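EAL/GGDEF domain protein (Methylococcus capsulatus, PDB 3ICL) is a GGDEF domain family protein with an alpha/beta fold, a central mixed sheet flanked by helices, and is of unassigned function here. Local coordinates at residues T3-P8 against V74-G79; V32-D37 against I84-A89; T66-G71 against Q100-G105. The protein carries 1 engineered substitution. One frame throughout, in Å; residues are numbered along the deposited sequence.

Contact 1. Residues T3-P8 against V74-G79; sequences TVTGLP and VARIGG
This contact joins the DxLT-type loop, where Val-4, Thr-5, Leu-7 and Pro-8 lead into helix 10-23, to the edge strand 73-77 of the GGDEF sheet. Beyond Arg-76 the strand runs into the hairpin turn of the signature glycines, Gly-78 and Gly-79. Leu-7 points toward the strand. Leu-7 CD1 meets Val-74 CG1 at 3.8 Å, and its CB faces Val-74 O. Pro-8 CD lies 3.1 Å from the same Val-74 O. Ala-75 CB touches Pro-8 O at 3.6 Å. The Arg-76 side chain reaches the loop and bends at chi3 (66°), which brings NE round. Val-4 CB lies over one face of the guanidinium, with Val-4 CG2 3.5 Å from Arg-76 NH2. Thr-5 CG2 rests on Arg-76 CD at 3.7 Å. In the guanidinium plane, Arg-76 NH1 donates to a lone pair of Gly-79 O (2.9 Å). Arg-76 NE forms a salt bridge with Asp-2, which also bonds Thr-5 OG1. That hydroxyl accepts from Leu-7 N as an ST turn. No hydrogen bond crosses between 3-8 and 74-79. The two meet by van der Waals contact, partly against carbonyl oxygens and the guanidinium. Asp-2 and Gly-79 fix the arginine and probably favour its positive charge.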
# COMPACT_ATOMS: atom_id res chain seq x y z
N THR A 3 11.11 9.85 -8.07
CA THR A 3 12.40 10.28 -7.53
C THR A 3 12.52 10.12 -6.02
O THR A 3 13.55 9.69 -5.51
CB THR A 3 12.67 11.76 -7.87
OG1 THR A 3 12.48 11.96 -9.28
CG2 THR A 3 14.09 12.14 -7.49
N VAL A 4 11.46 10.47 -5.30
CA VAL A 4 11.46 10.39 -3.85
C VAL A 4 11.60 8.96 -3.31
O VAL A 4 12.34 8.73 -2.36
CB VAL A 4 10.17 11.02 -3.25
CG1 VAL A 4 10.16 10.88 -1.73
CG2 VAL A 4 10.09 12.49 -3.65
N THR A 5 10.90 8.01 -3.93
CA THR A 5 10.93 6.62 -3.47
C THR A 5 11.65 5.64 -4.38
O THR A 5 12.06 4.57 -3.93
CB THR A 5 9.51 6.08 -3.27
OG1 THR A 5 8.84 6.06 -4.53
CG2 THR A 5 8.73 6.97 -2.31
N GLY A 6 11.78 5.98 -5.65
CA GLY A 6 12.42 5.07 -6.58
C GLY A 6 11.43 4.04 -7.07
O GLY A 6 11.80 3.09 -7.76
N LEU A 7 10.16 4.22 -6.70
CA LEU A 7 9.09 3.30 -7.10
C LEU A 7 8.62 3.61 -8.52
O LEU A 7 8.89 4.68 -9.05
CB LEU A 7 7.89 3.43 -6.16
CG LEU A 7 8.03 2.97 -4.70
CD1 LEU A 7 6.72 3.24 -3.96
CD2 LEU A 7 8.38 1.50 -4.66
N PRO A 8 7.89 2.67 -9.14
CA PRO A 8 7.37 2.86 -10.50
C PRO A 8 6.39 4.04 -10.55
O PRO A 8 5.76 4.38 -9.54
CB PRO A 8 6.67 1.53 -10.79
CG PRO A 8 7.49 0.55 -10.00
CD PRO A 8 7.70 1.28 -8.70
N VAL A 74 4.44 -1.70 -6.44
CA VAL A 74 4.13 -0.70 -5.42
C VAL A 74 4.38 0.68 -6.02
O VAL A 74 5.37 0.88 -6.72
CB VAL A 74 5.04 -0.88 -4.18
CG1 VAL A 74 4.68 0.15 -3.13
CG2 VAL A 74 4.90 -2.29 -3.63
N ALA A 75 3.48 1.62 -5.77
CA ALA A 75 3.63 2.98 -6.30
C ALA A 75 3.03 3.99 -5.33
O ALA A 75 2.01 3.73 -4.70
CB ALA A 75 2.97 3.09 -7.66
N ARG A 76 3.65 5.16 -5.23
CA ARG A 76 3.20 6.21 -4.33
C ARG A 76 2.09 7.06 -4.94
O ARG A 76 2.01 7.20 -6.16
CB ARG A 76 4.39 7.11 -3.96
CG ARG A 76 4.12 8.14 -2.87
CD ARG A 76 5.43 8.72 -2.34
NE ARG A 76 6.14 9.50 -3.34
CZ ARG A 76 6.13 10.83 -3.41
NH1 ARG A 76 5.43 11.53 -2.53
NH2 ARG A 76 6.80 11.46 -4.36
N ILE A 77 1.22 7.60 -4.10
CA ILE A 77 0.15 8.46 -4.58
C ILE A 77 -0.34 9.39 -3.48
O ILE A 77 -0.25 9.07 -2.30
CB ILE A 77 -1.04 7.63 -5.15
CG1 ILE A 77 -2.00 8.56 -5.91
CG2 ILE A 77 -1.78 6.91 -4.03
CD1 ILE A 77 -3.13 7.83 -6.61
N GLY A 78 -0.83 10.56 -3.88
CA GLY A 78 -1.34 11.51 -2.90
C GLY A 78 -0.30 11.89 -1.86
O GLY A 78 -0.63 12.15 -0.71
N GLY A 79 0.97 11.90 -2.27
CA GLY A 79 2.03 12.26 -1.36
C GLY A 79 2.45 11.20 -0.36
O GLY A 79 3.60 10.73 -0.40

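Contact 2. Residues V32-D37 against I84-A89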
# COMPACT_ATOMS: atom_id res chain seq x y z
N VAL A 32 -5.35 -8.54 -6.14
CA VAL A 32 -5.73 -7.88 -4.90
C VAL A 32 -4.99 -6.55 -4.84
O VAL A 32 -3.81 -6.46 -5.17
CB VAL A 32 -5.38 -8.71 -3.66
CG1 VAL A 32 -5.78 -7.95 -2.40
CG2 VAL A 32 -6.10 -10.05 -3.73
N LEU A 33 -5.71 -5.52 -4.41
CA LEU A 33 -5.16 -4.19 -4.31
C LEU A 33 -5.17 -3.71 -2.87
O LEU A 33 -6.19 -3.78 -2.18
CB LEU A 33 -5.99 -3.24 -5.17
CG LEU A 33 -5.34 -2.07 -5.90
CD1 LEU A 33 -4.20 -2.55 -6.79
CD2 LEU A 33 -6.41 -1.39 -6.73
N LEU A 34 -4.02 -3.24 -2.40
CA LEU A 34 -3.90 -2.70 -1.05
C LEU A 34 -3.62 -1.22 -1.22
O LEU A 34 -2.82 -0.83 -2.07
CB LEU A 34 -2.76 -3.37 -0.27
CG LEU A 34 -3.06 -4.68 0.47
CD1 LEU A 34 -3.64 -5.71 -0.48
CD2 LEU A 34 -1.78 -5.21 1.11
N PHE A 35 -4.30 -0.39 -0.44
CA PHE A 35 -4.11 1.05 -0.49
C PHE A 35 -3.62 1.40 0.91
O PHE A 35 -4.38 1.33 1.87
CB PHE A 35 -5.44 1.75 -0.80
CG PHE A 35 -5.31 2.95 -1.71
CD1 PHE A 35 -4.48 4.02 -1.37
CD2 PHE A 35 -6.05 3.02 -2.89
CE1 PHE A 35 -4.39 5.15 -2.20
CE2 PHE A 35 -5.97 4.14 -3.73
CZ PHE A 35 -5.14 5.21 -3.38
N LEU A 36 -2.35 1.77 1.02
CA LEU A 36 -1.76 2.08 2.31
C LEU A 36 -1.61 3.57 2.57
O LEU A 36 -1.25 4.34 1.69
CB LEU A 36 -0.40 1.39 2.41
CG LEU A 36 0.42 1.47 3.70
CD1 LEU A 36 1.36 0.28 3.75
CD2 LEU A 36 1.19 2.78 3.75
N ASP A 37 -1.88 3.96 3.81
CA ASP A 37 -1.80 5.35 4.21
C ASP A 37 -0.85 5.48 5.38
O ASP A 37 -0.94 4.72 6.35
CB ASP A 37 -3.19 5.83 4.65
CG ASP A 37 -3.25 7.32 4.90
OD1 ASP A 37 -2.18 7.97 5.04
OD2 ASP A 37 -4.38 7.85 4.97
N ILE A 84 -0.68 -0.80 -3.67
CA ILE A 84 0.03 -2.06 -3.76
C ILE A 84 -0.76 -3.10 -4.55
O ILE A 84 -1.88 -3.46 -4.19
CB ILE A 84 0.29 -2.57 -2.32
CG1 ILE A 84 1.17 -1.54 -1.60
CG2 ILE A 84 0.92 -3.96 -2.35
CD1 ILE A 84 1.02 -1.55 -0.10
N LEU A 85 -0.17 -3.57 -5.64
CA LEU A 85 -0.79 -4.56 -6.49
C LEU A 85 -0.24 -5.95 -6.23
O LEU A 85 0.96 -6.19 -6.35
CB LEU A 85 -0.56 -4.20 -7.97
CG LEU A 85 -0.75 -5.29 -9.03
CD1 LEU A 85 -2.17 -5.87 -8.97
CD2 LEU A 85 -0.47 -4.69 -10.40
N LEU A 86 -1.13 -6.87 -5.85
CA LEU A 86 -0.73 -8.25 -5.62
C LEU A 86 -1.12 -8.98 -6.90
O LEU A 86 -2.29 -9.23 -7.17
CB LEU A 86 -1.47 -8.83 -4.40
CG LEU A 86 -1.23 -8.06 -3.09
CD1 LEU A 86 -1.85 -8.84 -1.95
CD2 LEU A 86 0.26 -7.85 -2.84
N ASN A 87 -0.10 -9.29 -7.70
CA ASN A 87 -0.28 -9.93 -9.00
C ASN A 87 -0.56 -11.43 -8.88
O ASN A 87 0.30 -12.26 -9.21
CB ASN A 87 0.99 -9.67 -9.82
CG ASN A 87 0.84 -10.04 -11.27
OD1 ASN A 87 -0.27 -10.15 -11.79
ND2 ASN A 87 1.97 -10.20 -11.95
N GLY A 88 -1.77 -11.77 -8.44
CA GLY A 88 -2.14 -13.16 -8.24
C GLY A 88 -1.83 -13.43 -6.78
O GLY A 88 -0.70 -13.74 -6.43
N ALA A 89 -2.85 -13.32 -5.93
CA ALA A 89 -2.67 -13.48 -4.49
C ALA A 89 -2.95 -14.86 -3.89
O ALA A 89 -3.32 -14.96 -2.72
CB ALA A 89 -3.51 -12.44 -3.76
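Val-32, Leu-33 and Leu-34 pair with Leu-86, Leu-85 and Ile-84 as antiparallel neighbours in the central sheet of the GGDEF fold. The axes of strand segments 32-37 and 84-86 approach to 4.8 Å. Leu-34 and Ile-84 form a hydrogen-bonded pair: Leu-34 N to Ile-84 O is 2.8 Å, and Ile-84 N to Leu-34 O is 2.7 Å. At the other end Leu-86 N bonds Val-32 O at 2.8 Å, while the return bond from Val-32 N to Leu-86 O is weak. On one face Leu-34 CB packs on Ile-84 CB at 3.8 Å. Leu-34 CG stands anti to the carbonyl carbon (chi1 -86°), and Leu-34 CD1 meets Leu-86 CD1 at 3.9 Å. Val-32 CG2 touches Ala-89 CB at 3.5 Å, where the chain has left the strand. On the other face Leu-33 CD1 lies beside Leu-85 CB. Helix 10-23 packs there through Phe-13, which touches both, and Leu-139 of helix 135-152 also meets Leu-33. Strand 121-127 continues the sheet beyond 32-37, with Ile-123 and Ile-125 against Leu-34. Thr-73 bonds the backbone of Leu-85, tying in the edge strand. Asn-87 centres an inverse gamma turn. Leu-86 O also accepts from Gly-88 N at 2.9 Å.

Contact 3. Residues T66-G71 against Q100-G105; sequences TAVRDG and QKILDG
Lys-101 lays its aliphatic chain across Ala-67 at the C-terminal end of helix 50-67. The contact joins that end to helix 96-106 on one face of the central sheet of the GGDEF domain. CG of Lys-101 stands anti to its backbone N (chi1 -172°) and comes within 3.6 Å of Ala-67 CB. Beyond CG the chain is extended, and its methylenes pass the carbonyls of Thr-66 and Ala-67. Lys-101 CD lies 3.3 Å from Ala-67 O. Lys-101 CE follows at 3.9 Å from Thr-66 O. Lys-101 NZ is 4.1 Å from Thr-66 O, too far for a hydrogen bond. The ammonium near these carbonyls is probably favourable in charge.

At Ala-67 the two backbones come closest, with Ala-67 CA 5.2 Å from Ile-102 CA. The methyl of Ala-67 fits between the lysine and the isoleucine. Ala-67 CB is 3.7 Å from Ile-102 CG1, and it also touches the backbone N of Ile-102. No hydrogen bond passes between 66-71 and 100-105, so the two segments meet by van der Waals contact.

After Val-68 the chain leaves the helix contact. Arg-69 forms a salt bridge with Asp-72 through NE, and its NH2 bonds Gly-88 O, which ties the loop to the turn after strand 81-86. On the sheet side Ile-102 is buried and packs on Leu-34, Leu-36 and Ile-84, its CD1 meeting the CD1 of Ile-84. Val-68 leans on Ile-84 as well. It adds a looser touch to the isoleucine, with Val-68 CG1 4.5 Å from Ile-102 CD1.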
# COMPACT_ATOMS: atom_id res chain seq x y z
N THR A 66 9.71 -5.30 0.49
CA THR A 66 10.27 -6.50 1.12
C THR A 66 9.16 -7.38 1.67
O THR A 66 9.36 -8.57 1.89
CB THR A 66 11.21 -6.17 2.31
OG1 THR A 66 10.42 -5.70 3.41
CG2 THR A 66 12.22 -5.13 1.93
N ALA A 67 7.99 -6.78 1.88
CA ALA A 67 6.86 -7.52 2.44
C ALA A 67 5.89 -8.08 1.41
O ALA A 67 5.02 -8.87 1.76
CB ALA A 67 6.12 -6.64 3.45
N VAL A 68 6.02 -7.68 0.16
CA VAL A 68 5.14 -8.20 -0.89
C VAL A 68 5.88 -9.33 -1.60
O VAL A 68 6.93 -9.76 -1.14
CB VAL A 68 4.72 -7.10 -1.90
CG1 VAL A 68 3.89 -6.04 -1.19
CG2 VAL A 68 5.95 -6.46 -2.55
N ARG A 69 5.34 -9.83 -2.71
CA ARG A 69 6.01 -10.91 -3.44
C ARG A 69 6.69 -10.39 -4.70
O ARG A 69 6.28 -9.38 -5.27
CB ARG A 69 5.02 -12.02 -3.83
CG ARG A 69 4.33 -12.74 -2.67
CD ARG A 69 3.12 -11.95 -2.17
NE ARG A 69 2.29 -11.53 -3.29
CZ ARG A 69 1.55 -12.34 -4.03
NH1 ARG A 69 1.53 -13.64 -3.77
NH2 ARG A 69 0.86 -11.86 -5.05
N ASP A 70 7.73 -11.09 -5.14
CA ASP A 70 8.42 -10.69 -6.35
C ASP A 70 7.35 -10.75 -7.43
O ASP A 70 6.60 -11.72 -7.52
CB ASP A 70 9.55 -11.68 -6.67
CG ASP A 70 10.40 -11.23 -7.84
OD1 ASP A 70 11.00 -10.14 -7.77
OD2 ASP A 70 10.47 -11.98 -8.84
N GLY A 71 7.26 -9.70 -8.25
CA GLY A 71 6.23 -9.68 -9.28
C GLY A 71 5.12 -8.70 -8.93
O GLY A 71 4.35 -8.29 -9.80
N GLN A 100 -0.48 -8.04 6.64
CA GLN A 100 0.09 -8.29 7.96
C GLN A 100 1.61 -8.19 7.94
O GLN A 100 2.22 -7.68 8.88
CB GLN A 100 -0.36 -9.66 8.47
CG GLN A 100 -1.80 -9.66 8.97
CD GLN A 100 -2.36 -11.04 9.16
OE1 GLN A 100 -1.63 -12.03 9.25
NE2 GLN A 100 -3.68 -11.13 9.24
N LYS A 101 2.22 -8.65 6.85
CA LYS A 101 3.67 -8.60 6.72
C LYS A 101 4.13 -7.15 6.54
O LYS A 101 5.22 -6.77 7.00
CB LYS A 101 4.12 -9.46 5.53
CG LYS A 101 5.63 -9.63 5.42
CD LYS A 101 5.99 -10.68 4.37
CE LYS A 101 7.48 -10.97 4.38
NZ LYS A 101 7.83 -12.06 3.43
N ILE A 102 3.38 -6.37 5.88
CA ILE A 102 3.70 -4.95 5.72
C ILE A 102 3.60 -4.28 7.08
O ILE A 102 4.50 -3.53 7.47
CB ILE A 102 2.72 -4.24 4.75
CG1 ILE A 102 2.87 -4.78 3.32
CG2 ILE A 102 3.05 -2.74 4.70
CD1 ILE A 102 1.81 -4.34 2.36
N LEU A 103 2.51 -4.49 7.77
CA LEU A 103 2.35 -3.87 9.08
C LEU A 103 3.49 -4.28 10.01
O LEU A 103 3.96 -3.48 10.83
CB LEU A 103 0.98 -4.23 9.68
CG LEU A 103 -0.25 -3.62 8.98
CD1 LEU A 103 -1.54 -4.22 9.52
CD2 LEU A 103 -0.27 -2.12 9.17
N ASP A 104 3.96 -5.52 9.90
CA ASP A 104 5.07 -5.97 10.74
C ASP A 104 6.35 -5.23 10.40
O ASP A 104 7.11 -4.85 11.29
CB ASP A 104 5.30 -7.48 10.59
CG ASP A 104 4.18 -8.31 11.19
OD1 ASP A 104 3.38 -7.74 11.96
OD2 ASP A 104 4.10 -9.52 10.90
N GLY A 105 6.58 -5.01 9.11
CA GLY A 105 7.78 -4.30 8.70
C GLY A 105 7.73 -2.82 9.02
O GLY A 105 8.73 -2.24 9.45

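Overall arrangement
Contact 2 is the core of the three. All its touching residues are buried, and it alone has hydrogen bonds between its two segments. Contacts 1 and 3 lie nearer the surface and meet by van der Waals contact. Contact 1 uses the alkyl part and guanidinium face of an arginine, contact 3 the alkyl part of a lysine. The arginine is held by an acid and a carbonyl, whereas the lysine makes no hydrogen bond to the other segment. Strands 73-77 and 81-86 are sheet neighbours, which links contacts 1 and 2: Ile-77 packs on Phe-35. Contact 3 sits on the sheet of contact 2, where Leu-36 meets Ile-102. Contacts 1 and 3 adjoin only in sequence.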